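Local coordinates for adhesion and penetration protein autotransporter (Haemophilus influenzae, PDB 3SYJ) that promotes adherence to and invasion of host cells by directly binding a host-cell structure, and is probably a serine protease, at residues M43-I49 and P149-R153; P130-T134 and K231-N235. All blocks are in the same frame, centred on the assembly; numbering follows the deposited sequence.

Overall arrangement
Both contacts lie in the N-terminal protease domain of the passenger, a chymotrypsin-like S6 peptidase carried on the long beta-helix, and their centres are about 13 Å apart. They meet on one antiparallel sheet: strands 151-155 and 231-238 flank strand 221-226, so the 43-49 loop of contact 1 and the 130-134 loop of contact 2 approach neighbouring parts of the same sheet. Trp232 of contact 2 joins them, its NE1 lying 2.7 Å from Pro47 O in a probable hydrogen bond while its indole packs on Glu150. Neither contact forms the active site, where Ser218 is the probable nucleophile, but Arg153 of contact 1 makes a salt bridge to the adjacent Asp217.

Contact 1: M43-I49 and P149-R153; sequences MTKAPMI and PERVR
Met43 reaches Val152 with the methyl end of its side chain. Its CB starts out pointing away from 149-153, but the chain bends at chi2 (-61°) and again at chi3, bringing CE to 3.7 Å from Val152 CG1. A long, flexible thioether suits this detour, and Phe15 of helix 9-17 touches both side chains. A water accepts from Met43 N and probably donates to OE1 of the buried Glu150. In an exposed part of the loop, the short Thr44 hydroxyl meets a second water, which donates to the other carboxylate oxygen, OE2. The direct bond comes next: Glu150 OE2 accepts the N-H of Lys45 with its anti lone pair (N to OE2 3.0 Å, N-H...O 151°). Glu150 owes this position to a bend at chi2 (-83°), which turns its carboxylate into the curve of the loop, where a backbone N-H and probably two waters hold it and would probably stabilise its charge. Lys45 lays its CB and CD on Pro149, CB to CB 3.8 Å, before its extended chain carries the ammonium away from 149-153; NZ stays 6.9 Å from Glu150 OE2. Small Ala46 lets the glutamate stem come close, its CB 3.5 Å from Glu150 CG. At the far end Ile49 CD1 meets Val152 CG2 at 3.7 Å, the two branched side chains running past each other in opposite directions. A buried acid thus joins the loop between strands 38-42 and 61-64 to strand 151-155, in the antiparallel sheet of a chymotrypsin-like protease domain.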
ATOM      1  N   MET A  43      17.155  51.077   3.868  1.00 17.80           N
ATOM      2  CA  MET A  43      15.776  50.940   3.378  1.00 18.00           C
ATOM      3  C   MET A  43      14.844  50.281   4.399  1.00 21.10           C
ATOM      4  O   MET A  43      14.165  49.296   4.093  1.00 20.47           O
ATOM      5  CB  MET A  43      15.737  50.165   2.055  1.00 14.03           C
ATOM      6  CG  MET A  43      16.420  50.883   0.904  1.00 15.11           C
ATOM      7  SD  MET A  43      15.656  52.481   0.542  1.00 17.70           S
ATOM      8  CE  MET A  43      17.111  53.504   0.301  1.00 19.27           C
ATOM      9  N   THR A  44      14.816  50.834   5.609  1.00 19.42           N
ATOM     10  CA  THR A  44      13.953  50.314   6.664  1.00 22.01           C
ATOM     11  C   THR A  44      12.597  50.997   6.589  1.00 21.91           C
ATOM     12  O   THR A  44      11.613  50.492   7.117  1.00 21.16           O
ATOM     13  CB  THR A  44      14.549  50.524   8.079  1.00 21.32           C
ATOM     14  OG1 THR A  44      14.651  51.925   8.363  1.00 22.58           O
ATOM     15  CG2 THR A  44      15.926  49.892   8.184  1.00 21.52           C
ATOM     16  N   LYS A  45      12.555  52.149   5.925  1.00 21.49           N
ATOM     17  CA  LYS A  45      11.333  52.938   5.849  1.00 17.71           C
ATOM     18  C   LYS A  45      10.824  53.190   4.419  1.00 21.91           C
ATOM     19  O   LYS A  45       9.881  53.953   4.217  1.00 21.26           O
ATOM     20  CB  LYS A  45      11.509  54.246   6.613  1.00 17.43           C
ATOM     21  CG  LYS A  45      11.738  54.008   8.084  1.00 20.31           C
ATOM     22  CD  LYS A  45      12.245  55.245   8.808  1.00 26.23           C
ATOM     23  CE  LYS A  45      12.252  55.003  10.318  1.00 36.42           C
ATOM     24  NZ  LYS A  45      12.825  56.134  11.101  1.00 42.06           N
ATOM     25  N   ALA A  46      11.433  52.532   3.435  1.00 18.69           N
ATOM     26  CA  ALA A  46      10.941  52.587   2.066  1.00 16.40           C
ATOM     27  C   ALA A  46      11.442  51.375   1.319  1.00 18.13           C
ATOM     28  O   ALA A  46      12.512  50.857   1.632  1.00 22.48           O
ATOM     29  CB  ALA A  46      11.405  53.860   1.377  1.00 16.85           C
ATOM     30  N   PRO A  47      10.660  50.897   0.339  1.00 20.35           N
ATOM     31  CA  PRO A  47      11.151  49.839  -0.545  1.00 16.81           C
ATOM     32  C   PRO A  47      12.251  50.427  -1.420  1.00 15.45           C
ATOM     33  O   PRO A  47      12.128  51.584  -1.832  1.00 13.83           O
ATOM     34  CB  PRO A  47       9.922  49.499  -1.399  1.00 19.01           C
ATOM     35  CG  PRO A  47       8.750  50.082  -0.655  1.00 22.76           C
ATOM     36  CD  PRO A  47       9.281  51.295   0.012  1.00 19.59           C
ATOM     37  N   MET A  48      13.314  49.666  -1.673  1.00 15.39           N
ATOM     38  CA  MET A  48      14.437  50.153  -2.481  1.00 13.24           C
ATOM     39  C   MET A  48      13.980  50.783  -3.798  1.00 15.06           C
ATOM     40  O   MET A  48      13.214  50.182  -4.552  1.00 14.49           O
ATOM     41  CB  MET A  48      15.417  49.017  -2.788  1.00 13.77           C
ATOM     42  CG  MET A  48      16.584  49.431  -3.666  1.00 13.74           C
ATOM     43  SD  MET A  48      17.752  50.570  -2.866  1.00 14.86           S
ATOM     44  CE  MET A  48      19.002  50.702  -4.143  1.00 14.39           C
ATOM     45  N   ILE A  49      14.475  51.986  -4.071  1.00 12.96           N
ATOM     46  CA  ILE A  49      14.144  52.738  -5.276  1.00 13.14           C
ATOM     47  C   ILE A  49      14.435  51.938  -6.562  1.00 13.51           C
ATOM     48  O   ILE A  49      15.317  51.086  -6.592  1.00 14.54           O
ATOM     49  CB  ILE A  49      14.938  54.073  -5.282  1.00 12.86           C
ATOM     50  CG1 ILE A  49      14.421  55.037  -6.346  1.00 11.14           C
ATOM     51  CG2 ILE A  49      16.432  53.822  -5.459  1.00 14.46           C
ATOM     52  CD1 ILE A  49      15.087  56.399  -6.295  1.00  7.98           C
ATOM     53  N   PRO A 149      11.277  59.994   4.891  1.00 16.54           N
ATOM     54  CA  PRO A 149      12.237  59.221   5.690  1.00 16.21           C
ATOM     55  C   PRO A 149      13.485  58.798   4.931  1.00 20.80           C
ATOM     56  O   PRO A 149      14.550  58.696   5.538  1.00 21.32           O
ATOM     57  CB  PRO A 149      11.446  57.975   6.080  1.00 17.11           C
ATOM     58  CG  PRO A 149      10.404  57.841   5.049  1.00 17.80           C
ATOM     59  CD  PRO A 149      10.068  59.219   4.568  1.00 17.75           C
ATOM     60  N   GLU A 150      13.352  58.539   3.634  1.00 17.68           N
ATOM     61  CA  GLU A 150      14.477  58.083   2.829  1.00 16.25           C
ATOM     62  C   GLU A 150      14.827  59.082   1.727  1.00 16.96           C
ATOM     63  O   GLU A 150      13.956  59.774   1.192  1.00 19.94           O
ATOM     64  CB  GLU A 150      14.177  56.705   2.241  1.00 14.71           C
ATOM     65  CG  GLU A 150      13.732  55.678   3.278  1.00 14.76           C
ATOM     66  CD  GLU A 150      14.883  55.012   4.010  1.00 19.79           C
ATOM     67  OE1 GLU A 150      16.048  55.411   3.791  1.00 23.31           O
ATOM     68  OE2 GLU A 150      14.627  54.076   4.800  1.00 18.35           O
ATOM     69  N   ARG A 151      16.112  59.168   1.408  1.00 16.57           N
ATOM     70  CA  ARG A 151      16.589  60.059   0.360  1.00 16.19           C
ATOM     71  C   ARG A 151      17.838  59.437  -0.258  1.00 19.15           C
ATOM     72  O   ARG A 151      18.714  58.971   0.470  1.00 20.40           O
ATOM     73  CB  ARG A 151      16.905  61.451   0.926  1.00 14.48           C
ATOM     74  CG  ARG A 151      16.319  62.577   0.090  1.00 20.94           C
ATOM     75  CD  ARG A 151      17.104  63.873   0.158  1.00 17.13           C
ATOM     76  NE  ARG A 151      16.695  64.768   1.233  1.00 25.29           N
ATOM     77  CZ  ARG A 151      16.314  66.036   1.068  1.00 22.93           C
ATOM     78  NH1 ARG A 151      16.265  66.579  -0.136  1.00 18.22           N
ATOM     79  NH2 ARG A 151      15.984  66.768   2.118  1.00 28.32           N
ATOM     80  N   VAL A 152      17.923  59.417  -1.590  1.00 13.46           N
ATOM     81  CA  VAL A 152      19.073  58.815  -2.271  1.00 12.58           C
ATOM     82  C   VAL A 152      19.533  59.628  -3.488  1.00 14.96           C
ATOM     83  O   VAL A 152      18.794  60.475  -3.993  1.00 15.57           O
ATOM     84  CB  VAL A 152      18.772  57.375  -2.732  1.00 12.54           C
ATOM     85  CG1 VAL A 152      18.362  56.506  -1.559  1.00 12.47           C
ATOM     86  CG2 VAL A 152      17.683  57.378  -3.788  1.00 12.48           C
ATOM     87  N   ARG A 153      20.759  59.373  -3.946  1.00 12.45           N
ATOM     88  CA  ARG A 153      21.281  59.991  -5.167  1.00 12.82           C
ATOM     89  C   ARG A 153      22.150  59.000  -5.937  1.00 12.91           C
ATOM     90  O   ARG A 153      22.513  57.938  -5.430  1.00 12.76           O
ATOM     91  CB  ARG A 153      22.076  61.276  -4.872  1.00 12.81           C
ATOM     92  CG  ARG A 153      23.448  61.061  -4.207  1.00 14.74           C
ATOM     93  CD  ARG A 153      24.393  62.251  -4.447  1.00 11.70           C
ATOM     94  NE  ARG A 153      24.678  62.416  -5.875  1.00 13.50           N
ATOM     95  CZ  ARG A 153      25.667  61.807  -6.528  1.00 19.38           C
ATOM     96  NH1 ARG A 153      26.506  61.002  -5.881  1.00 16.96           N
ATOM     97  NH2 ARG A 153      25.829  62.012  -7.834  1.00 17.74           N
TER
HETATM   98  O   HOH W   1      18.267  53.835   4.135  1.00 20.13           O
HETATM   99  O   HOH W   2      16.113  53.288   6.817  1.00 26.55           O

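Contact 2: P130-T134 and K231-N235; sequences PIDMT and KWLIN
Ile131 and Ile234 form the apolar centre, their beta-branched CG2 methyls meeting close to the backbone, 3.9 Å apart, and their side chains crossing at about a right angle. With CG1 anti to the backbone N (chi1 -166°), Ile131 points its other branch across the strand and over the Trp232 carbonyl, CG1 3.5 Å from Trp232 O. The extended Met133 chain runs beside Ile234, pointing the same way, with CG near CG2; Val63 and Ala61 of strand 61-64 touch Met133 and Ile234 respectively. Leu233 lies on another face, where its CD2 presses to 3.3 Å from Asp132 CB and its CB meets Thr134 CG2. Between the two sets of side chains runs the backbone pairing: Ile234 N donates to Asp132 O over 3.0 Å, and Thr134 N donates to Ile234 O over 3.1 Å at 160°, a single beta bridge centred on Met133 and Ile234. At one end, Thr134 OG1 sits 3.1 Å from Asn235 OD1 and may donate to it, though a second acceptor nearby leaves this unsettled. At the other, a water accepts from Asp132 N and donates to Trp232 O, extending the pairing where direct bonds stop. Outermost, the Lys231 CE methylene, not the ammonium, lies against Asp132 OD2 (3.0 Å); NZ is 4.2 Å from OD2, too far for a salt bridge. The backbone of Ile131 is hydrogen-bonded to that of Leu62, so 130-134 lies between strands 61-64 and 231-238, consistent with the connection between the two beta-barrels of the chymotrypsin fold.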
ATOM      1  N   PRO A 130       8.365  56.278 -16.091  1.00 19.85           N
ATOM      2  CA  PRO A 130       8.902  57.556 -15.611  1.00 16.25           C
ATOM      3  C   PRO A 130       8.654  57.721 -14.119  1.00 22.86           C
ATOM      4  O   PRO A 130       7.815  57.019 -13.549  1.00 22.26           O
ATOM      5  CB  PRO A 130       8.086  58.598 -16.384  1.00 19.34           C
ATOM      6  CG  PRO A 130       7.584  57.876 -17.592  1.00 23.37           C
ATOM      7  CD  PRO A 130       7.367  56.454 -17.157  1.00 20.56           C
ATOM      8  N   ILE A 131       9.380  58.643 -13.491  1.00 19.57           N
ATOM      9  CA  ILE A 131       9.194  58.921 -12.076  1.00 15.36           C
ATOM     10  C   ILE A 131       8.512  60.273 -11.906  1.00 16.24           C
ATOM     11  O   ILE A 131       8.743  61.197 -12.686  1.00 16.83           O
ATOM     12  CB  ILE A 131      10.541  58.882 -11.301  1.00 15.62           C
ATOM     13  CG1 ILE A 131      10.298  58.839  -9.799  1.00 15.81           C
ATOM     14  CG2 ILE A 131      11.430  60.059 -11.660  1.00 13.84           C
ATOM     15  CD1 ILE A 131      11.425  58.184  -9.036  1.00 14.55           C
ATOM     16  N   ASP A 132       7.656  60.380 -10.897  1.00 17.00           N
ATOM     17  CA  ASP A 132       6.984  61.636 -10.613  1.00 20.30           C
ATOM     18  C   ASP A 132       7.936  62.630  -9.971  1.00 21.43           C
ATOM     19  O   ASP A 132       8.905  62.239  -9.312  1.00 18.13           O
ATOM     20  CB  ASP A 132       5.784  61.409  -9.692  1.00 21.82           C
ATOM     21  CG  ASP A 132       4.668  60.641 -10.366  1.00 25.94           C
ATOM     22  OD1 ASP A 132       4.777  60.381 -11.581  1.00 27.61           O
ATOM     23  OD2 ASP A 132       3.684  60.300  -9.679  1.00 30.39           O
ATOM     24  N   MET A 133       7.644  63.916 -10.165  1.00 17.78           N
ATOM     25  CA  MET A 133       8.371  65.004  -9.525  1.00 19.13           C
ATOM     26  C   MET A 133       7.722  65.492  -8.216  1.00 24.16           C
ATOM     27  O   MET A 133       6.500  65.432  -8.050  1.00 16.64           O
ATOM     28  CB  MET A 133       8.456  66.189 -10.476  1.00 21.19           C
ATOM     29  CG  MET A 133       9.120  65.887 -11.792  1.00 23.97           C
ATOM     30  SD  MET A 133       9.317  67.414 -12.708  1.00 25.26           S
ATOM     31  CE  MET A 133      10.323  66.863 -14.074  1.00 25.77           C
ATOM     32  N   THR A 134       8.545  65.982  -7.290  1.00 20.95           N
ATOM     33  CA  THR A 134       8.023  66.699  -6.132  1.00 22.68           C
ATOM     34  C   THR A 134       7.495  68.030  -6.656  1.00 21.76           C
ATOM     35  O   THR A 134       7.949  68.511  -7.696  1.00 19.77           O
ATOM     36  CB  THR A 134       9.099  66.918  -5.029  1.00 21.21           C
ATOM     37  OG1 THR A 134      10.266  67.534  -5.591  1.00 16.53           O
ATOM     38  CG2 THR A 134       9.484  65.596  -4.391  1.00 17.05           C
ATOM     39  N   LYS A 231       5.683  56.757  -2.420  1.00 23.61           N
ATOM     40  CA  LYS A 231       6.261  56.912  -3.743  1.00 22.76           C
ATOM     41  C   LYS A 231       7.679  57.389  -3.594  1.00 17.51           C
ATOM     42  O   LYS A 231       7.963  58.217  -2.734  1.00 20.27           O
ATOM     43  CB  LYS A 231       5.522  58.006  -4.516  1.00 19.00           C
ATOM     44  CG  LYS A 231       4.454  57.551  -5.473  1.00 28.17           C
ATOM     45  CD  LYS A 231       3.920  58.746  -6.263  1.00 29.25           C
ATOM     46  CE  LYS A 231       3.170  58.287  -7.503  1.00 37.21           C
ATOM     47  NZ  LYS A 231       1.989  57.432  -7.173  1.00 52.24           N
ATOM     48  N   TRP A 232       8.566  56.895  -4.443  1.00 12.77           N
ATOM     49  CA  TRP A 232       9.800  57.617  -4.682  1.00 16.71           C
ATOM     50  C   TRP A 232       9.489  58.735  -5.677  1.00 15.99           C
ATOM     51  O   TRP A 232       8.751  58.538  -6.647  1.00 15.73           O
ATOM     52  CB  TRP A 232      10.895  56.690  -5.210  1.00 14.94           C
ATOM     53  CG  TRP A 232      11.544  55.837  -4.148  1.00 12.59           C
ATOM     54  CD1 TRP A 232      11.300  54.514  -3.886  1.00 13.35           C
ATOM     55  CD2 TRP A 232      12.548  56.250  -3.211  1.00 13.93           C
ATOM     56  NE1 TRP A 232      12.094  54.080  -2.842  1.00 10.76           N
ATOM     57  CE2 TRP A 232      12.870  55.128  -2.410  1.00 12.55           C
ATOM     58  CE3 TRP A 232      13.210  57.462  -2.969  1.00 11.13           C
ATOM     59  CZ2 TRP A 232      13.826  55.179  -1.394  1.00 12.03           C
ATOM     60  CZ3 TRP A 232      14.166  57.509  -1.946  1.00 14.23           C
ATOM     61  CH2 TRP A 232      14.458  56.377  -1.179  1.00 12.51           C
ATOM     62  N   LEU A 233      10.015  59.922  -5.409  1.00 15.54           N
ATOM     63  CA  LEU A 233       9.848  61.061  -6.307  1.00 16.12           C
ATOM     64  C   LEU A 233      11.223  61.603  -6.593  1.00 15.55           C
ATOM     65  O   LEU A 233      12.105  61.522  -5.732  1.00 18.39           O
ATOM     66  CB  LEU A 233       9.010  62.158  -5.642  1.00 14.96           C
ATOM     67  CG  LEU A 233       7.557  61.817  -5.316  1.00 17.14           C
ATOM     68  CD1 LEU A 233       7.029  62.674  -4.186  1.00 20.27           C
ATOM     69  CD2 LEU A 233       6.713  62.006  -6.547  1.00 19.27           C
ATOM     70  N   ILE A 234      11.434  62.144  -7.786  1.00 13.72           N
ATOM     71  CA  ILE A 234      12.669  62.872  -7.995  1.00 14.61           C
ATOM     72  C   ILE A 234      12.496  64.223  -7.314  1.00 18.49           C
ATOM     73  O   ILE A 234      11.463  64.876  -7.474  1.00 17.72           O
ATOM     74  CB  ILE A 234      13.079  63.024  -9.483  1.00 13.96           C
ATOM     75  CG1 ILE A 234      14.367  63.852  -9.561  1.00 12.51           C
ATOM     76  CG2 ILE A 234      11.970  63.661 -10.298  1.00 10.49           C
ATOM     77  CD1 ILE A 234      15.042  63.834 -10.898  1.00 11.42           C
ATOM     78  N   ASN A 235      13.492  64.623  -6.525  1.00 18.98           N
ATOM     79  CA  ASN A 235      13.385  65.848  -5.739  1.00 15.67           C
ATOM     80  C   ASN A 235      14.243  66.968  -6.301  1.00 14.82           C
ATOM     81  O   ASN A 235      13.870  68.131  -6.241  1.00 18.25           O
ATOM     82  CB  ASN A 235      13.737  65.572  -4.275  1.00 23.21           C
ATOM     83  CG  ASN A 235      13.526  66.782  -3.372  1.00 23.29           C
ATOM     84  OD1 ASN A 235      12.636  67.608  -3.599  1.00 21.30           O
ATOM     85  ND2 ASN A 235      14.345  66.883  -2.335  1.00 12.35           N
TER
HETATM   86  O   HOH W   3       7.095  58.418  -8.966  1.00 19.46           O